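Long-range contacts in phosphonate monoester hydrolase (Ruegeria pomeroyi, PDB 4UPK), which belongs to the sulfatase family of the alkaline phosphatase clan, whose fold is built round a mixed, largely parallel beta sheet: residues R102-D110 / T133-D141; L201-A209 / V247-P258. All coordinates share one frame; numbering follows the deposited sequence.

Contact 1: residues R102-D110 / T133-D141; sequences RNGTPLRHD and TSQDPRAYD
His109 lays one face of its imidazole over the methyl of Ala139. This is a CH-pi contact, with Ala139 CB 3.5 Å from the centroid of the His109 ring and over its middle. It joins two loops of the sulfatase-family fold, and an Asx turn at Asp136 shapes one of them. CG of His109 stands anti to its backbone N (chi1 -155°), which swings the ring over the methyl. The carboxylate of Asp136 ties the loops together. Its OD2 accepts the backbone N of His109 at 2.8 Å, on the anti side and 20° out of the carboxylate plane. Arg138 grips the same carboxylate side-on. NE takes the syn lone pair of OD1 in a nearly straight bond (172°), and NH2 forms a salt bridge to OD2. OD1 also accepts the backbone N of Arg138, closing the Asx turn. Each carboxylate oxygen therefore has two protein donors, which should fix its rotation. Earlier in both segments, Leu107 N donates to Ser134 O at 3.0 Å. CB of Pro106 rests on CD of Pro137, the two side chains crossing at about a right angle. Arg108 NH1 lies 4.0 Å from Arg138 NH1. A salt bridge from Arg108 NH2 to Asp518 of the second subunit would probably offset the like charge. Water 1 accepts from Arg108 NH1 at 2.9 Å and from Arg138 NH2 at 3.2 Å.

Contact 2: residues L201-A209 / V247-P258; sequences LNGPAMYRA and VAPAPYNTMYDP
Asn253 holds CG between its backbone N and carbonyl carbon (chi1 64°), and this sends ND2 to the backbone O of Asn202. The hydrogen bond is 2.9 Å long with an N-H...O angle of 160°. It lies in the carbonyl plane and close to the amide plane of Asn253. ND2 also passes beside the Pro204 ring, 3.5 Å from Pro204 CD, without a bond to the proline nitrogen. Val247 turns CG2 anti to its backbone N, and that methyl packs on Ala205 CB at 3.7 Å. Next to it, Ala205 N donates to Ala248 O at 3.1 Å from above the carbonyl plane. These pairs join two irregular loops of the sulfatase-family fold, one leading to helix 213-224 and the other following strand 234-239. Pro249 packs against the chain at 207-209: its CB touches Tyr207 O at 3.6 Å and its CG lies against Ala209. The hydroxyl of Tyr207 reaches CG1 of Val247 from the opposite direction. It also bonds to water 6, which donates to Val247 O. The Tyr207 ring packs edge-to-face with Trp171. The methyl of Ala209 lies at the edge of the Tyr252 ring. Waters bridge further backbone atoms: water 4 joins Gly203 O and Ala248 N, and water 7 joins Ala209 N and Ala250 O. The link rests on neutral groups and water-mediated bonds, so it should depend little on charge.

How the contacts relate
Both segments of contact 1 come earlier in the chain than those of contact 2. The centres of the two contacts lie about 38 Å apart and their nearest atoms about 19 Å, and they do not touch. All four segments are loops and belong to the sulfatase-family region. The large mixed sheet relates them. Loop 133-141 comes after strand 125-127, loop 247-258 comes after strand 234-239, and these two strands pair in parallel. The surroundings differ. Contact 1 meets the second subunit, with Leu521 and Asp518 of that chain among its partners. No other chain of the assembly touches contact 2, which instead packs on helices 303-333 and 169-177. Contact 1 thus lies at a subunit interface, while contact 2 is packed within its own chain.

Contact 1: residues R102-D110 / T133-D141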
loop_
_atom_site.group_PDB
_atom_site.type_symbol
_atom_site.label_atom_id
_atom_site.label_comp_id
_atom_site.label_asym_id
_atom_site.label_seq_id
_atom_site.Cartn_x
_atom_site.Cartn_y
_atom_site.Cartn_z
ATOM N N ARG A 102 -12.951 -14.845 16.682
ATOM C CA ARG A 102 -12.351 -15.704 17.718
ATOM C C ARG A 102 -10.968 -15.148 18.056
ATOM O O ARG A 102 -10.402 -14.396 17.261
ATOM C CB ARG A 102 -12.118 -17.136 17.197
ATOM C CG ARG A 102 -13.150 -17.673 16.239
ATOM C CD ARG A 102 -12.621 -18.919 15.608
ATOM N NE ARG A 102 -13.503 -19.370 14.535
ATOM C CZ ARG A 102 -13.405 -18.995 13.265
ATOM N NH1 ARG A 102 -12.484 -18.116 12.893
ATOM N NH2 ARG A 102 -14.243 -19.471 12.364
ATOM N N ASN A 103 -10.402 -15.562 19.211
ATOM C CA ASN A 103 -9.031 -15.231 19.590
ATOM C C ASN A 103 -8.129 -15.808 18.497
ATOM O O ASN A 103 -8.333 -16.953 18.062
ATOM C CB ASN A 103 -8.678 -15.856 20.953
ATOM C CG ASN A 103 -9.237 -15.125 22.135
ATOM O OD1 ASN A 103 -9.901 -14.100 22.001
ATOM N ND2 ASN A 103 -9.004 -15.653 23.335
ATOM N N GLY A 104 -7.233 -14.976 17.972
ATOM C CA GLY A 104 -6.334 -15.389 16.894
ATOM C C GLY A 104 -6.857 -15.115 15.494
ATOM O O GLY A 104 -6.109 -15.291 14.534
ATOM N N THR A 105 -8.144 -14.701 15.339
ATOM C CA THR A 105 -8.701 -14.408 14.012
ATOM C C THR A 105 -8.248 -13.020 13.606
ATOM O O THR A 105 -8.588 -12.053 14.318
ATOM C CB THR A 105 -10.213 -14.508 13.952
ATOM O OG1 THR A 105 -10.637 -15.679 14.624
ATOM C CG2 THR A 105 -10.721 -14.501 12.504
ATOM N N PRO A 106 -7.495 -12.899 12.476
ATOM C CA PRO A 106 -6.957 -11.583 12.088
ATOM C C PRO A 106 -8.001 -10.517 11.813
ATOM O O PRO A 106 -9.112 -10.805 11.379
ATOM C CB PRO A 106 -6.114 -11.895 10.845
ATOM C CG PRO A 106 -5.766 -13.317 10.970
ATOM C CD PRO A 106 -6.992 -13.950 11.564
ATOM N N LEU A 107 -7.638 -9.285 12.124
ATOM C CA LEU A 107 -8.453 -8.111 11.857
ATOM C C LEU A 107 -7.794 -7.426 10.655
ATOM O O LEU A 107 -6.559 -7.321 10.640
ATOM C CB LEU A 107 -8.447 -7.179 13.089
ATOM C CG LEU A 107 -9.275 -5.890 13.015
ATOM C CD1 LEU A 107 -10.770 -6.184 13.110
ATOM C CD2 LEU A 107 -8.877 -4.948 14.136
ATOM N N ARG A 108 -8.594 -7.011 9.626
ATOM C CA ARG A 108 -8.101 -6.313 8.422
ATOM C C ARG A 108 -7.203 -5.121 8.843
ATOM O O ARG A 108 -7.552 -4.378 9.766
ATOM C CB ARG A 108 -9.265 -5.776 7.577
ATOM C CG ARG A 108 -10.046 -6.788 6.762
ATOM C CD ARG A 108 -11.121 -6.028 5.993
ATOM N NE ARG A 108 -12.056 -6.915 5.303
ATOM C CZ ARG A 108 -11.913 -7.332 4.050
ATOM N NH1 ARG A 108 -10.863 -6.951 3.332
ATOM N NH2 ARG A 108 -12.797 -8.155 3.515
ATOM N N HIS A 109 -6.053 -4.951 8.180
ATOM C CA HIS A 109 -5.121 -3.873 8.513
ATOM C C HIS A 109 -5.691 -2.466 8.332
ATOM O O HIS A 109 -5.348 -1.569 9.101
ATOM C CB HIS A 109 -3.806 -4.015 7.751
ATOM C CG HIS A 109 -2.660 -3.344 8.448
ATOM N ND1 HIS A 109 -2.268 -3.723 9.727
ATOM C CD2 HIS A 109 -1.840 -2.356 8.016
ATOM C CE1 HIS A 109 -1.246 -2.943 10.036
ATOM N NE2 HIS A 109 -0.939 -2.115 9.035
ATOM N N ASP A 110 -6.557 -2.282 7.325
ATOM C CA ASP A 110 -7.161 -0.993 6.999
ATOM C C ASP A 110 -8.465 -0.685 7.777
ATOM O O ASP A 110 -9.150 0.291 7.450
ATOM C CB ASP A 110 -7.325 -0.856 5.473
ATOM C CG ASP A 110 -8.190 -1.904 4.791
ATOM O OD1 ASP A 110 -8.610 -2.877 5.467
ATOM O OD2 ASP A 110 -8.466 -1.747 3.590
ATOM N N THR A 133 -4.980 -7.844 19.875
ATOM C CA THR A 133 -5.265 -7.726 18.450
ATOM C C THR A 133 -4.487 -8.743 17.605
ATOM O O THR A 133 -3.252 -8.791 17.652
ATOM C CB THR A 133 -5.097 -6.285 17.950
ATOM O OG1 THR A 133 -5.596 -5.368 18.918
ATOM C CG2 THR A 133 -5.794 -6.042 16.603
ATOM N N SER A 134 -5.236 -9.535 16.813
ATOM C CA SER A 134 -4.677 -10.496 15.881
ATOM C C SER A 134 -4.387 -9.705 14.611
ATOM O O SER A 134 -5.296 -9.122 14.005
ATOM C CB SER A 134 -5.670 -11.618 15.624
ATOM O OG SER A 134 -6.065 -12.216 16.845
ATOM N N GLN A 135 -3.107 -9.606 14.269
ATOM C CA GLN A 135 -2.657 -8.812 13.129
ATOM C C GLN A 135 -2.969 -9.437 11.772
ATOM O O GLN A 135 -3.141 -10.656 11.668
ATOM C CB GLN A 135 -1.168 -8.410 13.268
ATOM C CG GLN A 135 -0.777 -7.830 14.637
ATOM C CD GLN A 135 -1.534 -6.591 15.071
ATOM O OE1 GLN A 135 -1.573 -5.577 14.375
ATOM N NE2 GLN A 135 -2.085 -6.617 16.276
ATOM N N ASP A 136 -3.071 -8.579 10.743
ATOM C CA ASP A 136 -3.355 -8.960 9.361
ATOM C C ASP A 136 -2.075 -9.547 8.729
ATOM O O ASP A 136 -1.068 -8.829 8.601
ATOM C CB ASP A 136 -3.867 -7.733 8.573
ATOM C CG ASP A 136 -4.454 -7.979 7.189
ATOM O OD1 ASP A 136 -4.331 -9.114 6.671
ATOM O OD2 ASP A 136 -5.033 -7.034 6.620
ATOM N N PRO A 137 -2.092 -10.851 8.336
ATOM C CA PRO A 137 -0.895 -11.457 7.719
ATOM C C PRO A 137 -0.444 -10.783 6.421
ATOM O O PRO A 137 0.730 -10.885 6.067
ATOM C CB PRO A 137 -1.317 -12.916 7.472
ATOM C CG PRO A 137 -2.503 -13.134 8.309
ATOM C CD PRO A 137 -3.199 -11.827 8.410
ATOM N N ARG A 138 -1.374 -10.094 5.729
ATOM C CA ARG A 138 -1.131 -9.360 4.484
ATOM C C ARG A 138 -0.276 -8.094 4.715
ATOM O O ARG A 138 0.363 -7.614 3.783
ATOM C CB ARG A 138 -2.464 -8.990 3.803
ATOM C CG ARG A 138 -3.372 -10.191 3.500
ATOM C CD ARG A 138 -4.780 -9.804 3.043
ATOM N NE ARG A 138 -5.461 -8.955 4.023
ATOM C CZ ARG A 138 -6.542 -8.224 3.774
ATOM N NH1 ARG A 138 -7.107 -8.245 2.570
ATOM N NH2 ARG A 138 -7.065 -7.460 4.722
ATOM N N ALA A 139 -0.265 -7.561 5.955
ATOM C CA ALA A 139 0.471 -6.346 6.332
ATOM C C ALA A 139 1.876 -6.579 6.901
ATOM O O ALA A 139 2.609 -5.600 7.113
ATOM C CB ALA A 139 -0.351 -5.540 7.318
ATOM N N TYR A 140 2.253 -7.850 7.163
ATOM C CA TYR A 140 3.550 -8.190 7.759
ATOM C C TYR A 140 4.298 -9.317 7.046
ATOM O O TYR A 140 3.680 -10.139 6.368
ATOM C CB TYR A 140 3.345 -8.615 9.223
ATOM C CG TYR A 140 2.908 -7.521 10.164
ATOM C CD1 TYR A 140 1.556 -7.251 10.369
ATOM C CD2 TYR A 140 3.835 -6.838 10.944
ATOM C CE1 TYR A 140 1.143 -6.275 11.275
ATOM C CE2 TYR A 140 3.433 -5.869 11.862
ATOM C CZ TYR A 140 2.085 -5.594 12.028
ATOM O OH TYR A 140 1.684 -4.639 12.928
ATOM N N ASP A 141 5.638 -9.405 7.283
ATOM C CA ASP A 141 6.482 -10.509 6.803
ATOM C C ASP A 141 6.001 -11.770 7.551
ATOM O O ASP A 141 5.628 -11.660 8.723
ATOM C CB ASP A 141 7.980 -10.244 7.102
ATOM C CG ASP A 141 8.890 -11.441 6.863
ATOM O OD1 ASP A 141 8.952 -11.925 5.708
ATOM O OD2 ASP A 141 9.531 -11.895 7.828
HETATM O O HOH W 1 -8.818 -4.936 3.846
HETATM O O HOH W 2 -2.610 -5.683 11.261
#

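Contact 2: residues L201-A209 / V247-P258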
loop_
_atom_site.group_PDB
_atom_site.type_symbol
_atom_site.label_atom_id
_atom_site.label_comp_id
_atom_site.label_asym_id
_atom_site.label_seq_id
_atom_site.Cartn_x
_atom_site.Cartn_y
_atom_site.Cartn_z
ATOM N N LEU A 201 -6.109 -23.170 48.258
ATOM C CA LEU A 201 -6.859 -22.544 47.155
ATOM C C LEU A 201 -6.863 -21.012 47.193
ATOM O O LEU A 201 -6.600 -20.383 46.158
ATOM C CB LEU A 201 -8.286 -23.140 47.041
ATOM C CG LEU A 201 -9.130 -22.870 45.760
ATOM C CD1 LEU A 201 -8.410 -23.313 44.491
ATOM C CD2 LEU A 201 -10.494 -23.557 45.874
ATOM N N ASN A 202 -7.137 -20.424 48.377
ATOM C CA ASN A 202 -7.116 -18.967 48.560
ATOM C C ASN A 202 -5.860 -18.510 49.300
ATOM O O ASN A 202 -5.885 -17.513 50.036
ATOM C CB ASN A 202 -8.410 -18.436 49.198
ATOM C CG ASN A 202 -8.744 -19.002 50.548
ATOM O OD1 ASN A 202 -8.055 -19.889 51.077
ATOM N ND2 ASN A 202 -9.820 -18.477 51.133
ATOM N N GLY A 203 -4.763 -19.236 49.069
ATOM C CA GLY A 203 -3.454 -18.902 49.611
ATOM C C GLY A 203 -3.011 -17.562 49.040
ATOM O O GLY A 203 -3.380 -17.217 47.910
ATOM N N PRO A 204 -2.299 -16.732 49.818
ATOM C CA PRO A 204 -1.851 -15.430 49.271
ATOM C C PRO A 204 -0.897 -15.583 48.069
ATOM O O PRO A 204 -0.206 -16.588 47.956
ATOM C CB PRO A 204 -1.162 -14.759 50.469
ATOM C CG PRO A 204 -0.720 -15.881 51.334
ATOM C CD PRO A 204 -1.774 -16.961 51.182
ATOM N N ALA A 205 -0.876 -14.617 47.159
ATOM C CA ALA A 205 0.031 -14.678 46.011
ATOM C C ALA A 205 1.497 -14.608 46.478
ATOM O O ALA A 205 1.767 -14.092 47.562
ATOM C CB ALA A 205 -0.276 -13.549 45.039
ATOM N N MET A 206 2.423 -15.164 45.672
ATOM C CA MET A 206 3.887 -15.196 45.873
ATOM C C MET A 206 4.423 -13.765 46.107
ATOM O O MET A 206 5.319 -13.552 46.920
ATOM C CB MET A 206 4.566 -15.840 44.626
ATOM C CG MET A 206 6.097 -15.613 44.504
ATOM S SD MET A 206 6.727 -15.536 42.778
ATOM C CE MET A 206 6.250 -13.873 42.342
ATOM N N TYR A 207 3.855 -12.797 45.375
ATOM C CA TYR A 207 4.216 -11.379 45.421
ATOM C C TYR A 207 3.365 -10.599 46.428
ATOM O O TYR A 207 2.182 -10.905 46.624
ATOM C CB TYR A 207 4.125 -10.749 44.003
ATOM C CG TYR A 207 2.874 -11.142 43.245
ATOM C CD1 TYR A 207 1.681 -10.437 43.411
ATOM C CD2 TYR A 207 2.875 -12.227 42.369
ATOM C CE1 TYR A 207 0.520 -10.805 42.725
ATOM C CE2 TYR A 207 1.712 -12.627 41.711
ATOM C CZ TYR A 207 0.540 -11.907 41.882
ATOM O OH TYR A 207 -0.594 -12.292 41.210
ATOM N N ARG A 208 3.970 -9.589 47.055
ATOM C CA ARG A 208 3.277 -8.689 47.991
ATOM C C ARG A 208 2.362 -7.785 47.157
ATOM O O ARG A 208 2.574 -7.671 45.944
ATOM C CB ARG A 208 4.273 -7.841 48.811
ATOM C CG ARG A 208 5.169 -8.684 49.711
ATOM C CD ARG A 208 6.293 -7.885 50.352
ATOM N NE ARG A 208 5.790 -7.012 51.409
ATOM C CZ ARG A 208 6.251 -5.792 51.671
ATOM N NH1 ARG A 208 7.252 -5.284 50.959
ATOM N NH2 ARG A 208 5.706 -5.065 52.638
ATOM N N ALA A 209 1.337 -7.179 47.787
ATOM C CA ALA A 209 0.374 -6.288 47.132
ATOM C C ALA A 209 1.040 -5.146 46.356
ATOM O O ALA A 209 0.633 -4.870 45.234
ATOM C CB ALA A 209 -0.616 -5.729 48.145
ATOM N N VAL A 247 -5.703 -15.689 41.852
ATOM C CA VAL A 247 -4.797 -15.536 42.974
ATOM C C VAL A 247 -4.787 -14.059 43.331
ATOM O O VAL A 247 -4.760 -13.222 42.433
ATOM C CB VAL A 247 -3.375 -16.165 42.746
ATOM C CG1 VAL A 247 -2.556 -15.443 41.663
ATOM C CG2 VAL A 247 -2.606 -16.289 44.055
ATOM N N ALA A 248 -4.849 -13.739 44.636
ATOM C CA ALA A 248 -4.838 -12.358 45.112
ATOM C C ALA A 248 -3.747 -12.155 46.147
ATOM O O ALA A 248 -3.532 -13.046 46.976
ATOM C CB ALA A 248 -6.204 -11.969 45.677
ATOM N N PRO A 249 -2.996 -11.017 46.101
ATOM C CA PRO A 249 -1.972 -10.797 47.132
ATOM C C PRO A 249 -2.609 -10.446 48.492
ATOM O O PRO A 249 -3.751 -9.966 48.527
ATOM C CB PRO A 249 -1.154 -9.650 46.548
ATOM C CG PRO A 249 -2.145 -8.848 45.786
ATOM C CD PRO A 249 -3.101 -9.850 45.193
ATOM N N ALA A 250 -1.900 -10.734 49.607
ATOM C CA ALA A 250 -2.372 -10.429 50.973
ATOM C C ALA A 250 -2.646 -8.899 51.094
ATOM O O ALA A 250 -1.825 -8.122 50.600
ATOM C CB ALA A 250 -1.334 -10.864 52.003
ATOM N N PRO A 251 -3.799 -8.432 51.634
ATOM C CA PRO A 251 -4.861 -9.173 52.342
ATOM C C PRO A 251 -6.087 -9.571 51.517
ATOM O O PRO A 251 -7.043 -10.132 52.077
ATOM C CB PRO A 251 -5.264 -8.172 53.424
ATOM C CG PRO A 251 -5.177 -6.846 52.719
ATOM C CD PRO A 251 -4.005 -6.972 51.762
ATOM N N TYR A 252 -6.083 -9.256 50.196
ATOM C CA TYR A 252 -7.202 -9.500 49.292
ATOM C C TYR A 252 -7.665 -10.918 49.150
ATOM O O TYR A 252 -8.848 -11.127 48.865
ATOM C CB TYR A 252 -6.911 -8.920 47.911
ATOM C CG TYR A 252 -6.602 -7.442 47.938
ATOM C CD1 TYR A 252 -7.625 -6.493 48.002
ATOM C CD2 TYR A 252 -5.287 -6.988 47.899
ATOM C CE1 TYR A 252 -7.338 -5.124 48.044
ATOM C CE2 TYR A 252 -4.988 -5.632 47.953
ATOM C CZ TYR A 252 -6.014 -4.700 48.016
ATOM O OH TYR A 252 -5.683 -3.364 47.997
ATOM N N ASN A 253 -6.725 -11.889 49.287
ATOM C CA ASN A 253 -6.946 -13.324 49.102
ATOM C C ASN A 253 -8.065 -13.897 49.988
ATOM O O ASN A 253 -8.840 -14.730 49.532
ATOM C CB ASN A 253 -5.618 -14.091 49.299
ATOM C CG ASN A 253 -5.039 -13.992 50.692
ATOM O OD1 ASN A 253 -4.843 -12.909 51.260
ATOM N ND2 ASN A 253 -4.746 -15.128 51.282
ATOM N N THR A 254 -8.135 -13.441 51.245
ATOM C CA THR A 254 -9.102 -13.871 52.257
ATOM C C THR A 254 -9.954 -12.726 52.817
ATOM O O THR A 254 -10.697 -12.951 53.764
ATOM C CB THR A 254 -8.398 -14.613 53.387
ATOM O OG1 THR A 254 -7.315 -13.810 53.841
ATOM C CG2 THR A 254 -7.929 -16.009 52.984
ATOM N N MET A 255 -9.896 -11.520 52.220
ATOM C CA MET A 255 -10.701 -10.385 52.689
ATOM C C MET A 255 -12.206 -10.667 52.742
ATOM O O MET A 255 -12.877 -10.197 53.648
ATOM C CB MET A 255 -10.328 -9.082 51.970
ATOM C CG MET A 255 -11.158 -8.748 50.738
ATOM S SD MET A 255 -10.744 -7.162 49.986
ATOM C CE MET A 255 -10.879 -6.108 51.335
ATOM N N TYR A 256 -12.701 -11.500 51.807
ATOM C CA TYR A 256 -14.095 -11.944 51.738
ATOM C C TYR A 256 -14.174 -13.422 52.117
ATOM O O TYR A 256 -13.413 -14.249 51.616
ATOM C CB TYR A 256 -14.727 -11.665 50.344
ATOM C CG TYR A 256 -14.637 -10.208 49.922
ATOM C CD1 TYR A 256 -15.130 -9.189 50.742
ATOM C CD2 TYR A 256 -14.015 -9.843 48.733
ATOM C CE1 TYR A 256 -15.031 -7.850 50.368
ATOM C CE2 TYR A 256 -13.915 -8.510 48.351
ATOM C CZ TYR A 256 -14.413 -7.514 49.176
ATOM O OH TYR A 256 -14.305 -6.194 48.803
ATOM N N ASP A 257 -15.062 -13.732 53.056
ATOM C CA ASP A 257 -15.273 -15.084 53.547
ATOM C C ASP A 257 -16.145 -15.837 52.537
ATOM O O ASP A 257 -17.274 -15.407 52.308
ATOM C CB ASP A 257 -15.936 -15.039 54.940
ATOM C CG ASP A 257 -16.146 -16.364 55.655
ATOM O OD1 ASP A 257 -15.847 -17.424 55.060
ATOM O OD2 ASP A 257 -16.627 -16.339 56.794
ATOM N N PRO A 258 -15.649 -16.964 51.942
ATOM C CA PRO A 258 -16.470 -17.731 50.978
ATOM C C PRO A 258 -17.776 -18.289 51.571
ATOM O O PRO A 258 -18.752 -18.476 50.837
ATOM C CB PRO A 258 -15.538 -18.865 50.562
ATOM C CG PRO A 258 -14.149 -18.353 50.834
ATOM C CD PRO A 258 -14.318 -17.587 52.107
HETATM O O HOH W 3 -11.254 -15.864 50.315
HETATM O O HOH W 4 -5.512 -16.138 46.402
HETATM O O HOH W 5 0.593 -11.785 48.867
HETATM O O HOH W 6 -2.672 -11.475 42.266
HETATM O O HOH W 7 0.880 -7.837 50.411
#